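Local coordinates for secretin XcpQ (Pseudomonas aeruginosa, PDB 4E9J), which forms the outer-membrane channel of the type II secretion system, through which exoproteins such as elastase LasB are exported, at residues G186-A192 and A214-R220. Sequence-based numbering, arbitrary orientation.
Sequences GWVMDAA and ADARTNR
In the N2 domain of this secretin, a beta-hairpin carrying a G1 beta bulge shows how one asparagine can tie a turn to a helix start. Strand 211-215 and the strand beginning at R220 are joined through A216-N219; backbone hydrogen bonds run from D215 N to R220 O (2.9 Å) and R220 N to D215 O (3.1 Å), and within the turn N219 N donates to A216 O (2.8 Å). N219, in the left-handed region (phi/psi 52/52), and R220 both face D215. With chi1 t, the N219 amide reaches the segment entering helix 188-201: ND2 donates to G186 O (3.0 Å, nearly linear), while OD1 accepts from V188 N (3.0 Å), the first helical amide after N-cap W187. ND2 also hydrogen-bonds to L183 O, so both amide ends are satisfied. CA atoms of V188 and N219 lie 5.3 Å apart, those of A192 and A214 6.2 Å. V188, chi1 p, packs CG2 on A214 CB and CG1 on A216 CB (both 4.0 Å), and A192 CB meets A214 CB (4.2 Å). R220, whose CA-to-CB bond points away from segment 186-192, hydrogen-bonds through NH2 with Y178 OH of the second subunit, and its NE forms a salt bridge with D215 OD2 at 2.8 Å.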
loop_
_atom_site.group_PDB
_atom_site.type_symbol
_atom_site.label_atom_id
_atom_site.label_comp_id
_atom_site.label_asym_id
_atom_site.label_seq_id
_atom_site.Cartn_x
_atom_site.Cartn_y
_atom_site.Cartn_z
ATOM N N GLY A 186 5.456 -11.190 -23.203
ATOM C CA GLY A 186 6.434 -10.154 -23.468
ATOM C C GLY A 186 7.213 -9.707 -22.253
ATOM O O GLY A 186 6.837 -9.987 -21.107
ATOM N N TRP A 187 8.386 -9.150 -22.541
ATOM C CA TRP A 187 9.268 -8.550 -21.563
ATOM C C TRP A 187 8.829 -7.078 -21.457
ATOM O O TRP A 187 8.761 -6.407 -22.465
ATOM C CB TRP A 187 10.715 -8.644 -22.028
ATOM C CG TRP A 187 11.651 -7.742 -21.292
ATOM C CD1 TRP A 187 12.508 -6.843 -21.839
ATOM C CD2 TRP A 187 11.961 -7.799 -19.905
ATOM N NE1 TRP A 187 13.338 -6.339 -20.878
ATOM C CE2 TRP A 187 12.973 -6.851 -19.665
ATOM C CE3 TRP A 187 11.449 -8.529 -18.823
ATOM C CZ2 TRP A 187 13.524 -6.654 -18.399
ATOM C CZ3 TRP A 187 11.956 -8.291 -17.562
ATOM C CH2 TRP A 187 12.987 -7.369 -17.359
ATOM N N VAL A 188 8.465 -6.632 -20.247
ATOM C CA VAL A 188 7.983 -5.276 -19.913
ATOM C C VAL A 188 8.662 -4.070 -20.574
ATOM O O VAL A 188 7.983 -3.178 -21.054
ATOM C CB VAL A 188 7.907 -5.119 -18.359
ATOM C CG1 VAL A 188 9.277 -5.314 -17.688
ATOM C CG2 VAL A 188 7.301 -3.796 -17.970
ATOM N N MET A 189 9.982 -4.045 -20.599
ATOM C CA MET A 189 10.783 -2.937 -21.124
ATOM C C MET A 189 10.720 -2.886 -22.636
ATOM O O MET A 189 10.737 -1.792 -23.201
ATOM C CB MET A 189 12.239 -3.019 -20.645
ATOM C CG MET A 189 12.405 -3.101 -19.132
ATOM S SD MET A 189 11.420 -1.901 -18.178
ATOM C CE MET A 189 12.257 -0.404 -18.605
ATOM N N ASP A 190 10.580 -4.035 -23.299
ATOM C CA ASP A 190 10.449 -4.039 -24.750
ATOM C C ASP A 190 9.099 -3.471 -25.129
ATOM O O ASP A 190 9.021 -2.653 -26.036
ATOM C CB ASP A 190 10.541 -5.457 -25.329
ATOM C CG ASP A 190 11.915 -6.057 -25.322
ATOM O OD1 ASP A 190 12.893 -5.295 -25.176
ATOM O OD2 ASP A 190 12.013 -7.290 -25.436
ATOM N N ALA A 191 8.030 -3.940 -24.454
ATOM C CA ALA A 191 6.678 -3.471 -24.763
ATOM C C ALA A 191 6.580 -1.960 -24.583
ATOM O O ALA A 191 6.045 -1.282 -25.450
ATOM C CB ALA A 191 5.665 -4.167 -23.861
ATOM N N ALA A 192 7.130 -1.430 -23.473
ATOM C CA ALA A 192 7.077 0.020 -23.219
ATOM C C ALA A 192 7.787 0.815 -24.319
ATOM O O ALA A 192 7.214 1.757 -24.842
ATOM C CB ALA A 192 7.678 0.342 -21.851
ATOM N N ALA A 214 6.210 1.626 -17.215
ATOM C CA ALA A 214 6.652 0.255 -17.060
ATOM C C ALA A 214 6.690 -0.079 -15.554
ATOM O O ALA A 214 7.101 0.757 -14.775
ATOM C CB ALA A 214 8.037 0.118 -17.674
ATOM N N ASP A 215 6.242 -1.255 -15.138
ATOM C CA ASP A 215 6.344 -1.706 -13.743
ATOM C C ASP A 215 6.971 -3.068 -13.810
ATOM O O ASP A 215 6.292 -4.093 -13.898
ATOM C CB ASP A 215 4.985 -1.693 -13.039
ATOM C CG ASP A 215 4.981 -2.166 -11.596
ATOM O OD1 ASP A 215 6.077 -2.390 -11.039
ATOM O OD2 ASP A 215 3.887 -2.228 -10.997
ATOM N N ALA A 216 8.282 -3.059 -13.827
ATOM C CA ALA A 216 9.040 -4.259 -13.998
ATOM C C ALA A 216 8.822 -5.273 -12.911
ATOM O O ALA A 216 8.642 -6.444 -13.243
ATOM C CB ALA A 216 10.522 -3.924 -14.147
ATOM N N ARG A 217 8.794 -4.866 -11.620
ATOM C CA ARG A 217 8.656 -5.831 -10.520
ATOM C C ARG A 217 7.620 -6.894 -10.776
ATOM O O ARG A 217 7.836 -8.032 -10.396
ATOM C CB ARG A 217 8.420 -5.171 -9.145
ATOM N N THR A 218 6.488 -6.542 -11.419
ATOM C CA THR A 218 5.410 -7.499 -11.702
ATOM C C THR A 218 5.171 -7.697 -13.198
ATOM O O THR A 218 4.201 -8.350 -13.586
ATOM C CB THR A 218 4.158 -7.084 -10.938
ATOM O OG1 THR A 218 3.840 -5.734 -11.285
ATOM C CG2 THR A 218 4.338 -7.202 -9.426
ATOM N N ASN A 219 6.105 -7.221 -14.037
ATOM C CA ASN A 219 6.045 -7.370 -15.477
ATOM C C ASN A 219 4.705 -6.887 -16.026
ATOM O O ASN A 219 4.014 -7.620 -16.756
ATOM C CB ASN A 219 6.343 -8.822 -15.912
ATOM C CG ASN A 219 6.792 -8.890 -17.357
ATOM O OD1 ASN A 219 7.667 -8.161 -17.758
ATOM N ND2 ASN A 219 6.204 -9.721 -18.195
ATOM N N ARG A 220 4.339 -5.662 -15.660
ATOM C CA ARG A 220 3.071 -5.069 -16.096
ATOM C C ARG A 220 3.223 -3.615 -16.566
ATOM O O ARG A 220 4.158 -2.908 -16.167
ATOM C CB ARG A 220 2.052 -5.181 -14.963
ATOM C CG ARG A 220 2.282 -4.236 -13.846
ATOM C CD ARG A 220 1.307 -4.430 -12.702
ATOM N NE ARG A 220 1.472 -3.346 -11.735
ATOM C CZ ARG A 220 0.584 -2.976 -10.817
ATOM N NH1 ARG A 220 0.835 -1.942 -10.024
ATOM N NH2 ARG A 220 -0.570 -3.623 -10.698
#